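Local coordinates for protein phospholyase (Arthrobacter aurescens, PDB 5G4I) that uses pyridoxal 5'-phosphate to catalyse a phospholyase reaction, although it belongs to the class III aminotransferase family, at residues Asn150-Ser153 with Leu154-Thr158; Leu299-Phe302 with Gly303-Asn306; Gln331-Leu334 with Met335-Ala338. All coordinates share one frame; numbering follows the deposited sequence.

Interaction 1. Residues Asn150-Ser153 with Leu154-Thr158; sequences NTTS and LAEIT
Thr151 and Leu154 join in the N-cap of the short helix 152-155: Thr151 OG1 accepts from the Leu154 amide N at 3.2 Å (N-H...O angle 156°), the capping bond. The chi1 of Thr151 (64°) sets OG1 between the backbone N and the carbonyl carbon, facing the first helical turn. The other polar contacts follow the backbone, with Ala155 N bonded to Thr151 O and Glu156 N to Thr152 O. A type I beta turn runs from Ala155 to Thr158. There Leu154 O accepts from both Ile157 N and Thr158 OG1, which arrive from opposite faces of its plane; the hydroxyl, 2.7 Å from that oxygen, sits above the carbonyl plane.

Van der Waals contacts pair side-chain carbons with oxygens. The leucine side chain lies across the capping hydroxyl, with CB, CG and CD1 of Leu154 all near Thr151 OG1 (CG at 3.3 Å), and Glu156 CG rests against Thr152 O at 3.4 Å. Thr151 OG1 and Ser153 OG both also bond Glu125, while Thr152 OG1 bonds Arg132 of the second subunit.

Within the unit strand 140-143, helix 152-155, strand 171-174, Leu154 packs on Asn124 and Leu128 of helix 120-135, and Ile157 on Val140 and Val142 of strand 140-143.

Interaction 2. Residues Leu299-Phe302 with Gly303-Asn306; sequences LDEF and GRHN
The Phe302 ring carries Asn306 ND2 over one face, 3.5 Å above its plane and shifted toward the rim, with ring and amide planes 28° apart. The His305 ring has Glu301 O over one face, and Glu301 CG lies 3.7 Å from His305 CE1. Over one face of the Arg304 guanidinium sits Glu301 CA; at its edge is Asp300 OD2, paired with Arg304 NH1 in a salt bridge whose exact length is doubtful, since Asp300 has two conformers.

Asn306 ND2 donates almost straight (175°) to Phe302 O at 3.0 Å, on a lone pair in the carbonyl plane, and the oxygen lies close to the amide plane of Asn306. Gln133 also bonds ND2 and His164 N of the second subunit bonds OD1, so three partners fix the amide's rotation as the chain leaves the helix. An alanine in place of Phe302 would probably leave the Asn306 amide without the ring it lies over, and open a gap against Ile130. Backbone bonds from Gly303 N to Leu299 O and Arg304 N to Asp300 O continue the helix.

At the end of helix 296-305, Phe302 packs on Ile130 and Gln133 of helix 120-135, and Leu299 meets Phe115 of strand 113-117; on the second subunit, His30 hydrogen-bonds Asp300 and the ring of His164 meets that of His305.

Interaction 3. Residues Gln331-Leu334 with Met335-Ala338; sequences QEDL and MAKA
Lys337 reaches back along the chain to Glu332, its NZ donating to Glu332 O at 2.8 Å. The lysine side chain is extended beyond CG, and with CG anti to the carbonyl carbon (chi1 -74°) it runs over Asp333 O, which CG approaches to 3.3 Å, before CE and NZ arrive at the Glu332 carbonyl. The ammonium thus hydrogen-bonds a backbone oxygen, with Glu332 OE1 4.5 Å from Lys337 NZ, too far for a salt bridge.

The tight part is the first helical turn, with Leu334 and Ala338 buried: Lys337 N bonds Asp333 O, and Ala338 N bonds Leu334 O at 2.9 Å. Ala338 CB also lies against that oxygen. Leu334 turns its side chain from this turn into the protein.

On the solvent side Asp333, Ala336 and Lys337 are exposed. Asp333 occupies the N-cap position yet makes no direct capping bond; a water bridges Asp333 OD1 and Ala336 N, donating to the first and accepting from the second. Asp333 OD1 also bonds a B3P molecule, probably from the crystallisation liquor. Positive phi at Asp333 (57°) closes a Schellman motif that ends the preceding helix.

The contact joins helix 316-331 to helix 334-355; Leu334, at the start of the latter, packs on Val67, Leu417 and Val418, and Ala338 on Leu367.

In the fold
Interactions 1 and 2 share helix 120-135 as a common neighbour and both touch the second subunit, though their centres are about 24 Å apart and their nearest atoms about 12 Å. Interaction 1 is the one next to the cofactor: the side chain of Asn150 lies about 4 Å from bound pyridoxal 5'-phosphate and about 3 Å from that of Ser121, a cofactor-binding residue. The Phe302 side chain in interaction 2 is about 13 Å from a bound cofactor. Interaction 3 touches no other protein chain of the assembly and lies away from the annotated sites, its centre about 35 Å from that of interaction 1, on the opposite side of the chain's centre, and about 37 Å from that of interaction 2.

Interaction 1. Residues Asn150-Ser153 with Leu154-Thr158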
ATOM      1  N   ASN A 150       3.859  -3.269  -8.382  1.00  9.34           N
ATOM      2  CA  ASN A 150       2.644  -3.363  -9.203  1.00  9.43           C
ATOM      3  C   ASN A 150       1.888  -2.049  -9.504  1.00 11.82           C
ATOM      4  O   ASN A 150       0.711  -2.075  -9.959  1.00 11.17           O
ATOM      5  CB  ASN A 150       1.740  -4.387  -8.522  1.00  9.44           C
ATOM      6  CG  ASN A 150       1.333  -3.940  -7.154  1.00 10.36           C
ATOM      7  OD1 ASN A 150       1.239  -2.742  -6.856  1.00 11.84           O
ATOM      8  ND2 ASN A 150       1.111  -4.892  -6.219  1.00 11.88           N
ATOM      9  N   THR A 151       2.490  -0.896  -9.217  1.00  9.48           N
ATOM     10  CA  THR A 151       1.958   0.445  -9.560  1.00  9.17           C
ATOM     11  C   THR A 151       2.129   0.694 -11.086  1.00  9.11           C
ATOM     12  O   THR A 151       2.869  -0.044 -11.793  1.00 10.19           O
ATOM     13  CB  THR A 151       2.596   1.579  -8.764  1.00 10.51           C
ATOM     14  OG1 THR A 151       3.985   1.575  -9.146  1.00 10.54           O
ATOM     15  CG2 THR A 151       2.407   1.379  -7.246  1.00 11.11           C
ATOM     16  N   THR A 152       1.577   1.813 -11.602  1.00 10.50           N
ATOM     17  CA  THR A 152       1.847   2.266 -12.997  1.00 10.58           C
ATOM     18  C   THR A 152       3.337   2.569 -13.218  1.00 10.12           C
ATOM     19  O   THR A 152       3.952   2.054 -14.171  1.00 10.14           O
ATOM     20  CB  THR A 152       1.006   3.504 -13.335  1.00 11.07           C
ATOM     21  OG1 THR A 152      -0.382   3.121 -13.297  1.00 11.56           O
ATOM     22  CG2 THR A 152       1.364   3.981 -14.734  1.00 12.01           C
ATOM     23  N   SER A 153       3.961   3.330 -12.324  1.00  9.62           N
ATOM     24  CA  SER A 153       5.399   3.658 -12.559  1.00 10.25           C
ATOM     25  C   SER A 153       6.310   2.441 -12.530  1.00 10.06           C
ATOM     26  O   SER A 153       7.343   2.365 -13.242  1.00 11.30           O
ATOM     27  CB  SER A 153       5.939   4.821 -11.681  1.00 11.07           C
ATOM     28  OG  SER A 153       6.345   4.380 -10.373  1.00 13.64           O
ATOM     29  N   LEU A 154       5.948   1.455 -11.703  1.00  9.10           N
ATOM     30  CA  LEU A 154       6.686   0.191 -11.645  1.00  9.47           C
ATOM     31  C   LEU A 154       6.393  -0.752 -12.841  1.00  9.01           C
ATOM     32  O   LEU A 154       7.277  -1.437 -13.350  1.00  9.37           O
ATOM     33  CB  LEU A 154       6.471  -0.465 -10.284  1.00  9.26           C
ATOM     34  CG  LEU A 154       7.070   0.304  -9.086  1.00  8.96           C
ATOM     35  CD1 LEU A 154       6.530  -0.249  -7.735  1.00  9.61           C
ATOM     36  CD2 LEU A 154       8.577   0.340  -9.048  1.00 10.93           C
ATOM     37  N   ALA A 155       5.136  -0.800 -13.290  1.00  9.30           N
ATOM     38  CA  ALA A 155       4.831  -1.558 -14.480  1.00  9.96           C
ATOM     39  C   ALA A 155       5.614  -1.118 -15.698  1.00  8.90           C
ATOM     40  O   ALA A 155       6.085  -1.985 -16.440  1.00 10.10           O
ATOM     41  CB  ALA A 155       3.323  -1.437 -14.779  1.00 10.80           C
ATOM     42  N   GLU A 156       5.820   0.197 -15.816  1.00  9.44           N
ATOM     43  CA  GLU A 156       6.591   0.742 -16.946  1.00 10.74           C
ATOM     44  C   GLU A 156       8.050   0.318 -16.966  1.00 12.91           C
ATOM     45  O   GLU A 156       8.726   0.529 -18.024  1.00 11.34           O
ATOM     46  CB  GLU A 156       6.463   2.279 -16.976  1.00 12.08           C
ATOM     47  CG  GLU A 156       5.032   2.781 -17.303  1.00 14.93           C
ATOM     48  CD  GLU A 156       4.865   4.283 -17.178  1.00 21.03           C
ATOM     49  OE1 GLU A 156       5.774   4.975 -16.694  1.00 28.36           O
ATOM     50  OE2 GLU A 156       3.746   4.786 -17.405  1.00 18.67           O
ATOM     51  N   ILE A 157       8.595  -0.173 -15.828  1.00  9.81           N
ATOM     52  CA  ILE A 157      10.019  -0.585 -15.780  1.00  9.83           C
ATOM     53  C   ILE A 157      10.159  -2.097 -15.677  1.00  9.65           C
ATOM     54  O   ILE A 157      11.263  -2.614 -15.594  1.00 11.25           O
ATOM     55  CB  ILE A 157      10.786   0.141 -14.635  1.00 10.83           C
ATOM     56  CG1 ILE A 157      10.493  -0.479 -13.246  1.00 10.32           C
ATOM     57  CG2 ILE A 157      10.547   1.622 -14.651  1.00 11.15           C
ATOM     58  CD1 ILE A 157      11.228   0.141 -12.073  1.00 10.68           C
ATOM     59  N   THR A 158       9.023  -2.865 -15.624  1.00  9.73           N
ATOM     60  CA  THR A 158       9.026  -4.301 -15.366  1.00 10.30           C
ATOM     61  C   THR A 158       9.503  -5.143 -16.569  1.00 11.66           C
ATOM     62  O   THR A 158       8.954  -5.005 -17.671  1.00 12.84           O
ATOM     63  CB  THR A 158       7.626  -4.772 -14.928  1.00 11.13           C
ATOM     64  OG1 THR A 158       7.263  -4.128 -13.673  1.00 10.66           O
ATOM     65  CG2 THR A 158       7.544  -6.242 -14.728  1.00 11.52           C
TER

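Interaction 2. Residues Leu299-Phe302 with Gly303-Asn306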
ATOM      1  N   LEU A 299      15.398  13.129   2.919  1.00 11.61           N
ATOM      2  CA  LEU A 299      14.073  13.231   3.591  1.00 12.22           C
ATOM      3  C   LEU A 299      13.637  14.703   3.771  1.00 12.18           C
ATOM      4  O   LEU A 299      12.494  15.060   3.571  1.00 12.64           O
ATOM      5  CB  LEU A 299      14.065  12.412   4.911  1.00 14.41           C
ATOM      6  CG  LEU A 299      12.714  12.526   5.702  1.00 14.88           C
ATOM      7  CD1 LEU A 299      12.271  11.207   6.293  1.00 17.27           C
ATOM      8  CD2 LEU A 299      12.782  13.637   6.779  1.00 17.94           C
ATOM      9  N   ASP A 300      14.560  15.567   4.242  1.00 12.05           N
ATOM     10  CA  ASP A 300      14.207  16.947   4.501  0.50 12.79           C
ATOM     11  C   ASP A 300      13.779  17.686   3.188  1.00 12.39           C
ATOM     12  O   ASP A 300      12.792  18.399   3.177  1.00 13.04           O
ATOM     13  CB  ASP A 300      15.447  17.683   5.087  0.50 13.78           C
ATOM     14  CG  ASP A 300      15.170  19.191   5.411  0.50 15.13           C
ATOM     15  OD1 ASP A 300      14.395  19.420   6.281  0.50 17.18           O
ATOM     16  OD2 ASP A 300      15.759  20.119   4.778  0.50 17.43           O
ATOM     17  N   GLU A 301      14.497  17.467   2.083  1.00 12.48           N
ATOM     18  CA  GLU A 301      14.194  18.074   0.814  1.00 12.46           C
ATOM     19  C   GLU A 301      12.777  17.708   0.340  1.00 12.89           C
ATOM     20  O   GLU A 301      11.976  18.518  -0.104  1.00 13.26           O
ATOM     21  CB  GLU A 301      15.256  17.721  -0.238  1.00 13.26           C
ATOM     22  CG  GLU A 301      14.914  18.190  -1.631  1.00 15.99           C
ATOM     23  CD  GLU A 301      15.907  17.726  -2.663  1.00 18.12           C
ATOM     24  OE1 GLU A 301      16.438  16.631  -2.595  1.00 18.00           O
ATOM     25  OE2 GLU A 301      16.209  18.516  -3.552  1.00 26.64           O
ATOM     26  N   PHE A 302      12.507  16.371   0.420  1.00 11.40           N
ATOM     27  CA  PHE A 302      11.200  15.911  -0.100  1.00 12.16           C
ATOM     28  C   PHE A 302      10.048  16.476   0.743  1.00 12.26           C
ATOM     29  O   PHE A 302       8.993  16.874   0.172  1.00 12.40           O
ATOM     30  CB  PHE A 302      11.128  14.337  -0.110  1.00 10.94           C
ATOM     31  CG  PHE A 302       9.920  13.747  -0.816  1.00 11.28           C
ATOM     32  CD1 PHE A 302       9.837  13.698  -2.210  1.00 10.84           C
ATOM     33  CD2 PHE A 302       8.836  13.184  -0.044  1.00 11.02           C
ATOM     34  CE1 PHE A 302       8.725  13.105  -2.808  1.00 11.63           C
ATOM     35  CE2 PHE A 302       7.748  12.639  -0.691  1.00 12.79           C
ATOM     36  CZ  PHE A 302       7.683  12.601  -2.018  1.00 12.68           C
ATOM     37  N   GLY A 303      10.209  16.518   2.058  1.00 13.04           N
ATOM     38  CA  GLY A 303       9.136  17.123   2.927  1.00 13.15           C
ATOM     39  C   GLY A 303       8.960  18.625   2.802  1.00 13.31           C
ATOM     40  O   GLY A 303       7.849  19.119   2.928  1.00 16.59           O
ATOM     41  N   ARG A 304      10.017  19.313   2.427  1.00 13.12           N
ATOM     42  CA  ARG A 304       9.872  20.774   2.155  1.00 15.43           C
ATOM     43  C   ARG A 304       9.075  20.994   0.865  1.00 15.82           C
ATOM     44  O   ARG A 304       8.458  22.073   0.734  1.00 17.64           O
ATOM     45  CB  ARG A 304      11.240  21.481   2.003  1.00 16.80           C
ATOM     46  CG  ARG A 304      12.021  21.651   3.296  1.00 20.70           C
ATOM     47  CD  ARG A 304      13.285  22.554   3.109  1.00 24.50           C
ATOM     48  NE  ARG A 304      14.073  22.333   1.886  1.00 31.76           N
ATOM     49  CZ  ARG A 304      15.160  21.551   1.781  1.00 34.84           C
ATOM     50  NH1 ARG A 304      15.614  20.878   2.829  1.00 35.45           N
ATOM     51  NH2 ARG A 304      15.807  21.433   0.615  1.00 35.96           N
ATOM     52  N   HIS A 305       9.147  20.092  -0.101  1.00 14.50           N
ATOM     53  CA  HIS A 305       8.552  20.244  -1.411  1.00 14.97           C
ATOM     54  C   HIS A 305       7.173  19.564  -1.582  1.00 13.62           C
ATOM     55  O   HIS A 305       6.510  19.817  -2.650  1.00 13.71           O
ATOM     56  CB  HIS A 305       9.505  19.640  -2.475  1.00 17.95           C
ATOM     57  CG  HIS A 305      10.775  20.402  -2.679  1.00 20.32           C
ATOM     58  ND1 HIS A 305      11.851  19.833  -3.339  1.00 24.57           N
ATOM     59  CD2 HIS A 305      11.133  21.656  -2.340  1.00 26.57           C
ATOM     60  CE1 HIS A 305      12.831  20.742  -3.391  1.00 30.00           C
ATOM     61  NE2 HIS A 305      12.421  21.843  -2.776  1.00 25.58           N
ATOM     62  N   ASN A 306       6.716  18.728  -0.607  1.00 11.91           N
ATOM     63  CA  ASN A 306       5.456  18.004  -0.760  1.00 11.76           C
ATOM     64  C   ASN A 306       4.803  17.799   0.576  1.00 12.40           C
ATOM     65  O   ASN A 306       5.483  17.461   1.560  1.00 13.74           O
ATOM     66  CB  ASN A 306       5.667  16.585  -1.328  1.00 12.13           C
ATOM     67  CG  ASN A 306       6.454  16.566  -2.668  1.00 11.96           C
ATOM     68  OD1 ASN A 306       5.901  16.495  -3.785  1.00 10.73           O
ATOM     69  ND2 ASN A 306       7.781  16.524  -2.531  1.00 12.56           N
TER

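Interaction 3. Residues Gln331-Leu334 with Met335-Ala338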
ATOM      1  N   GLN A 331      16.636 -11.850  19.796  1.00 12.63           N
ATOM      2  CA  GLN A 331      16.697 -12.775  20.973  1.00 13.57           C
ATOM      3  C   GLN A 331      17.067 -14.163  20.600  1.00 13.04           C
ATOM      4  O   GLN A 331      17.829 -14.852  21.337  1.00 15.15           O
ATOM      5  CB  GLN A 331      15.308 -12.807  21.623  1.00 17.32           C
ATOM      6  CG  GLN A 331      15.006 -11.543  22.438  1.00 27.79           C
ATOM      7  CD  GLN A 331      13.582 -11.557  23.047  1.00 37.13           C
ATOM      8  OE1 GLN A 331      13.264 -10.714  23.887  1.00 50.37           O
ATOM      9  NE2 GLN A 331      12.714 -12.500  22.600  1.00 41.09           N
ATOM     10  N   GLU A 332      16.594 -14.652  19.420  1.00 11.34           N
ATOM     11  CA  GLU A 332      16.840 -16.011  18.964  1.00 12.57           C
ATOM     12  C   GLU A 332      18.040 -16.189  18.076  1.00 12.18           C
ATOM     13  O   GLU A 332      18.342 -17.275  17.551  1.00 12.62           O
ATOM     14  CB  GLU A 332      15.555 -16.604  18.372  1.00 15.58           C
ATOM     15  CG  GLU A 332      14.329 -16.658  19.307  1.00 16.56           C
ATOM     16  CD  GLU A 332      14.622 -17.480  20.619  1.00 23.19           C
ATOM     17  OE1 GLU A 332      15.295 -18.497  20.508  1.00 22.87           O
ATOM     18  OE2 GLU A 332      14.243 -16.992  21.672  1.00 29.94           O
ATOM     19  N   ASP A 333      18.827 -15.068  17.893  1.00 11.10           N
ATOM     20  CA  ASP A 333      20.073 -15.115  17.153  1.00 12.14           C
ATOM     21  C   ASP A 333      19.912 -15.626  15.716  1.00 11.98           C
ATOM     22  O   ASP A 333      20.797 -16.299  15.145  1.00 11.85           O
ATOM     23  CB  ASP A 333      21.147 -15.998  17.938  1.00 12.40           C
ATOM     24  CG  ASP A 333      22.514 -15.627  17.654  1.00 13.92           C
ATOM     25  OD1 ASP A 333      22.883 -14.544  17.122  1.00 13.72           O
ATOM     26  OD2 ASP A 333      23.347 -16.454  18.107  1.00 19.44           O
ATOM     27  N   LEU A 334      18.788 -15.263  15.067  1.00 10.02           N
ATOM     28  CA  LEU A 334      18.462 -15.885  13.782  1.00 11.26           C
ATOM     29  C   LEU A 334      19.388 -15.555  12.624  1.00 11.18           C
ATOM     30  O   LEU A 334      19.628 -16.399  11.760  1.00 11.66           O
ATOM     31  CB  LEU A 334      16.982 -15.625  13.377  1.00 11.17           C
ATOM     32  CG  LEU A 334      15.885 -16.023  14.325  1.00 12.55           C
ATOM     33  CD1 LEU A 334      14.512 -15.703  13.745  1.00 11.26           C
ATOM     34  CD2 LEU A 334      16.006 -17.524  14.687  1.00 12.24           C
ATOM     35  N   MET A 335      19.905 -14.307  12.558  1.00 11.31           N
ATOM     36  CA  MET A 335      20.820 -13.913  11.459  1.00 11.38           C
ATOM     37  C   MET A 335      22.130 -14.789  11.512  1.00 12.14           C
ATOM     38  O   MET A 335      22.587 -15.331  10.460  1.00 11.26           O
ATOM     39  CB  MET A 335      21.104 -12.389  11.424  1.00 11.59           C
ATOM     40  CG  MET A 335      22.031 -12.019  10.322  1.00 11.03           C
ATOM     41  SD  MET A 335      22.310 -10.223  10.234  1.00 14.63           S
ATOM     42  CE  MET A 335      23.980 -10.083   9.904  1.00 21.24           C
ATOM     43  N   ALA A 336      22.769 -14.842  12.727  1.00 11.06           N
ATOM     44  CA  ALA A 336      23.979 -15.641  12.843  1.00 12.10           C
ATOM     45  C   ALA A 336      23.739 -17.119  12.541  1.00 11.44           C
ATOM     46  O   ALA A 336      24.585 -17.793  11.892  1.00 12.51           O
ATOM     47  CB  ALA A 336      24.615 -15.437  14.208  1.00 11.62           C
ATOM     48  N   LYS A 337      22.589 -17.635  13.012  1.00 11.77           N
ATOM     49  CA  LYS A 337      22.240 -19.052  12.759  1.00 12.42           C
ATOM     50  C   LYS A 337      22.095 -19.267  11.256  1.00 13.50           C
ATOM     51  O   LYS A 337      22.509 -20.311  10.718  1.00 12.66           O
ATOM     52  CB  LYS A 337      20.963 -19.435  13.509  1.00 13.59           C
ATOM     53  CG  LYS A 337      21.100 -19.621  15.051  1.00 13.83           C
ATOM     54  CD  LYS A 337      19.768 -19.841  15.729  1.00 17.50           C
ATOM     55  CE  LYS A 337      19.963 -20.076  17.238  1.00 18.66           C
ATOM     56  NZ  LYS A 337      18.618 -20.027  17.895  1.00 19.87           N
ATOM     57  N   ALA A 338      21.453 -18.330  10.524  1.00 12.07           N
ATOM     58  CA  ALA A 338      21.266 -18.460   9.059  1.00 12.60           C
ATOM     59  C   ALA A 338      22.660 -18.451   8.339  1.00 11.89           C
ATOM     60  O   ALA A 338      22.848 -19.119   7.311  1.00 12.62           O
ATOM     61  CB  ALA A 338      20.379 -17.307   8.525  1.00 12.13           C
TER
HETATM   62  O   HOH W   1      22.160 -13.028  14.954  1.00 13.86           O